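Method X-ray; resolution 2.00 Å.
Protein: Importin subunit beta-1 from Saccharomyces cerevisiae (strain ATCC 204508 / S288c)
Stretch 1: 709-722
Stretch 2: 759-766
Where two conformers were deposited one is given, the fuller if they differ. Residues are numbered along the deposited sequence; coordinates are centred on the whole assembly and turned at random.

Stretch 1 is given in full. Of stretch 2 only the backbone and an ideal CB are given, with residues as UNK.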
# COMPACT_ATOMS: atom_id res chain seq x y z
N ILE A 709 -4.93 16.95 24.07
CA ILE A 709 -5.52 18.06 24.81
C ILE A 709 -5.96 17.58 26.18
O ILE A 709 -5.58 18.14 27.22
CB ILE A 709 -6.67 18.69 24.00
CG1 ILE A 709 -6.09 19.35 22.75
CG2 ILE A 709 -7.46 19.68 24.87
CD1 ILE A 709 -7.10 19.99 21.83
N ALA A 710 -6.73 16.50 26.21
CA ALA A 710 -7.17 15.94 27.48
C ALA A 710 -5.98 15.63 28.38
O ALA A 710 -6.06 15.78 29.60
CB ALA A 710 -8.00 14.68 27.25
N SER A 711 -4.86 15.19 27.79
CA SER A 711 -3.76 14.79 28.65
C SER A 711 -3.19 15.99 29.37
O SER A 711 -2.74 15.88 30.52
CB SER A 711 -2.66 14.10 27.84
OG SER A 711 -1.65 13.67 28.72
N ASN A 712 -3.19 17.14 28.72
CA ASN A 712 -2.54 18.30 29.31
C ASN A 712 -3.48 19.17 30.15
O ASN A 712 -3.02 19.78 31.12
CB ASN A 712 -1.86 19.10 28.21
CG ASN A 712 -0.63 18.36 27.64
OD1 ASN A 712 0.42 18.31 28.28
ND2 ASN A 712 -0.76 17.78 26.45
N ILE A 713 -4.78 19.23 29.83
CA ILE A 713 -5.69 20.10 30.59
C ILE A 713 -6.44 19.34 31.68
O ILE A 713 -7.18 19.96 32.47
CB ILE A 713 -6.69 20.84 29.67
CG1 ILE A 713 -7.76 19.91 29.09
CG2 ILE A 713 -5.94 21.56 28.55
CD1 ILE A 713 -8.89 20.67 28.35
N GLY A 714 -6.28 18.02 31.75
CA GLY A 714 -6.82 17.26 32.86
C GLY A 714 -8.31 17.46 33.04
O GLY A 714 -9.10 17.34 32.09
N ALA A 715 -8.70 17.78 34.28
CA ALA A 715 -10.11 17.93 34.63
C ALA A 715 -10.81 19.01 33.82
O ALA A 715 -12.03 18.94 33.64
CB ALA A 715 -10.23 18.23 36.13
N ASP A 716 -10.07 20.02 33.32
CA ASP A 716 -10.69 21.02 32.46
C ASP A 716 -11.38 20.40 31.25
O ASP A 716 -12.21 21.06 30.60
CB ASP A 716 -9.64 22.03 32.00
CG ASP A 716 -9.25 23.03 33.08
OD1 ASP A 716 -9.71 22.91 34.23
OD2 ASP A 716 -8.46 23.95 32.76
N PHE A 717 -11.03 19.16 30.92
CA PHE A 717 -11.59 18.47 29.76
C PHE A 717 -12.99 17.93 30.00
O PHE A 717 -13.69 17.61 29.04
CB PHE A 717 -10.67 17.31 29.38
CG PHE A 717 -10.89 16.77 27.99
CD1 PHE A 717 -10.43 17.47 26.88
CD2 PHE A 717 -11.53 15.56 27.79
CE1 PHE A 717 -10.61 16.97 25.60
CE2 PHE A 717 -11.72 15.06 26.51
CZ PHE A 717 -11.26 15.77 25.41
N ILE A 718 -13.43 17.84 31.26
CA ILE A 718 -14.66 17.11 31.56
C ILE A 718 -15.86 17.67 30.79
O ILE A 718 -16.68 16.87 30.31
CB ILE A 718 -14.88 17.05 33.07
CG1 ILE A 718 -13.83 16.12 33.69
CG2 ILE A 718 -16.30 16.58 33.40
CD1 ILE A 718 -13.71 16.21 35.20
N PRO A 719 -16.04 18.98 30.63
CA PRO A 719 -17.22 19.45 29.88
C PRO A 719 -17.25 19.01 28.43
O PRO A 719 -18.34 18.93 27.85
CB PRO A 719 -17.13 20.97 30.01
CG PRO A 719 -16.38 21.19 31.28
CD PRO A 719 -15.36 20.09 31.31
N TYR A 720 -16.11 18.71 27.81
CA TYR A 720 -16.08 18.22 26.43
C TYR A 720 -16.19 16.70 26.33
O TYR A 720 -16.49 16.18 25.25
CB TYR A 720 -14.79 18.68 25.74
CG TYR A 720 -14.46 20.14 25.97
CD1 TYR A 720 -14.93 21.12 25.11
CD2 TYR A 720 -13.68 20.54 27.04
CE1 TYR A 720 -14.63 22.46 25.31
CE2 TYR A 720 -13.37 21.88 27.25
CZ TYR A 720 -13.86 22.83 26.38
OH TYR A 720 -13.58 24.17 26.59
N LEU A 721 -16.00 16.00 27.45
CA LEU A 721 -15.80 14.56 27.42
C LEU A 721 -16.93 13.84 26.68
O LEU A 721 -16.68 13.08 25.74
CB LEU A 721 -15.65 14.04 28.85
CG LEU A 721 -15.39 12.56 29.02
CD1 LEU A 721 -14.10 12.14 28.31
CD2 LEU A 721 -15.32 12.23 30.50
N ASN A 722 -18.18 14.08 27.09
CA ASN A 722 -19.28 13.37 26.45
C ASN A 722 -19.19 13.50 24.94
O ASN A 722 -19.14 12.49 24.22
CB ASN A 722 -20.63 13.89 26.96
CG ASN A 722 -21.77 12.95 26.60
OD1 ASN A 722 -22.66 13.30 25.85
ND2 ASN A 722 -21.71 11.72 27.12
N UNK A 759 -6.03 6.98 25.53
CA UNK A 759 -4.85 7.08 26.38
C UNK A 759 -4.77 8.46 27.00
O UNK A 759 -4.58 8.61 28.22
CB UNK A 759 -3.58 6.78 25.58
N UNK A 760 -4.91 9.50 26.18
CA UNK A 760 -4.83 10.85 26.69
C UNK A 760 -5.93 11.16 27.68
O UNK A 760 -5.70 11.85 28.68
CB UNK A 760 -4.88 11.85 25.53
N UNK A 761 -7.14 10.66 27.43
CA UNK A 761 -8.27 10.94 28.30
C UNK A 761 -8.09 10.26 29.65
O UNK A 761 -8.29 10.86 30.71
CB UNK A 761 -9.58 10.49 27.64
N UNK A 762 -7.69 8.99 29.63
CA UNK A 762 -7.49 8.27 30.88
C UNK A 762 -6.35 8.89 31.68
O UNK A 762 -6.41 8.98 32.91
CB UNK A 762 -7.21 6.79 30.61
N UNK A 763 -5.29 9.35 31.00
CA UNK A 763 -4.22 10.05 31.70
C UNK A 763 -4.73 11.35 32.31
O UNK A 763 -4.46 11.65 33.48
CB UNK A 763 -3.06 10.33 30.75
N UNK A 764 -5.47 12.15 31.53
CA UNK A 764 -5.92 13.43 32.02
C UNK A 764 -6.90 13.32 33.17
O UNK A 764 -6.87 14.14 34.10
CB UNK A 764 -6.56 14.22 30.88
N UNK A 765 -7.76 12.31 33.15
CA UNK A 765 -8.77 12.12 34.18
C UNK A 765 -8.36 11.09 35.22
O UNK A 765 -9.23 10.49 35.86
CB UNK A 765 -10.09 11.70 33.54
N UNK A 766 -7.05 10.88 35.39
CA UNK A 766 -6.55 9.90 36.34
C UNK A 766 -7.16 10.10 37.73
O UNK A 766 -7.39 9.12 38.45
CB UNK A 766 -5.02 9.98 36.42

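The helix of stretch 2 runs nearly parallel to helix 709-713, at 13° with the axes 7.0 Å apart, close enough for backbone to meet backbone. No hydrogen bond links the two stretches, so shape and apolar contact decide what fits.

Position 759 points its CB sideways, with nothing of stretch 1 within 5.5 Å. Many side chains would be tolerated; the residue is Val759, chi1 t, which makes no contact here.

At position 760 the ideal CB lies 3.9 Å from Ser711 CB and 4.6 Å from Ala710 CB. A small residue, glycine, alanine or serine, suits this close spacing. Gly760 is found, and its contact is made by the backbone: its O lies 3.5 Å from Ser711 CA in a CA-H...O contact, while also accepting the helical bond from the N of position 764.

Position 761 also has a sideways CB, but stretch 1 offers it an apolar surface: the ideal CB is 4.5 Å from Ala710 CB, 4.9 Å from Leu721 CD1 and 5.2 Å from Phe717 CE2. Leucine, isoleucine, valine or methionine could use it. Ile761, with chi1 m and chi2 t, brings CG1 to 3.8 Å from Ala710 CB and 3.9 Å from Phe717 CE2, and CG2 to 3.8 Å from Leu721 CD1.

Position 762 points away and stretch 1 places no demand on it; it is Val762. Position 763 points sideways, its ideal CB 4.2 Å from Ser711 OG. Small or polar residues would be natural, and Ala763 simply rests its CB 4.1 Å from that OG.

Position 764 is the most restrictive. Its CA-to-CB direction is toward stretch 1, and an ideal CB would stand 2.1 Å from Ala710 O, a clash, so glycine alone fits this backbone. Gly764 lets the chains close to 4.0 Å between its CA and Gly714 CA. Two CA-H...O contacts run in opposite senses: Gly764 CA to Ala710 O, 3.4 Å, and Gly714 CA to Gly764 O, 3.4 Å.

Position 765 leaves helical phi/psi, and its ideal CB has no neighbour within 5.5 Å, yet a longer apolar chain could reach Ile718 and Leu721; leucine or methionine would serve. Leu765, chi1 m and chi2 t, has the largest area covered by stretch 1. Its CD1 lies 3.7 Å from Leu721 CD2, and its CD2 lies 3.8 Å from Ile718 CG1 and 3.7 Å from Gly714 O.

Position 766 is out of reach, leaving its identity open; it is His766.

Stretch 2 (759-766) VGIVAGLH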
# COMPACT_ATOMS: atom_id res chain seq x y z
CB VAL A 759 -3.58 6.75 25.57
CG1 VAL A 759 -2.31 7.12 26.34
CG2 VAL A 759 -3.56 5.28 25.23
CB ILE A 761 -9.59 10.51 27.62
CG1 ILE A 761 -9.96 11.53 26.55
CG2 ILE A 761 -10.72 10.37 28.62
CD1 ILE A 761 -11.07 11.08 25.61
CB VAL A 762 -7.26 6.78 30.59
CG1 VAL A 762 -6.83 6.02 31.84
CG2 VAL A 762 -8.54 6.19 30.03
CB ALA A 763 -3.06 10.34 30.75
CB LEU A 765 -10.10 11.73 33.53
CG LEU A 765 -10.59 12.69 32.45
CD1 LEU A 765 -11.92 12.20 31.90
CD2 LEU A 765 -10.72 14.11 33.00
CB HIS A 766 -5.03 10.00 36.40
CG HIS A 766 -4.39 9.15 37.46
ND1 HIS A 766 -4.11 9.62 38.72
CD2 HIS A 766 -3.97 7.86 37.43
CE1 HIS A 766 -3.55 8.66 39.44
NE2 HIS A 766 -3.45 7.58 38.68
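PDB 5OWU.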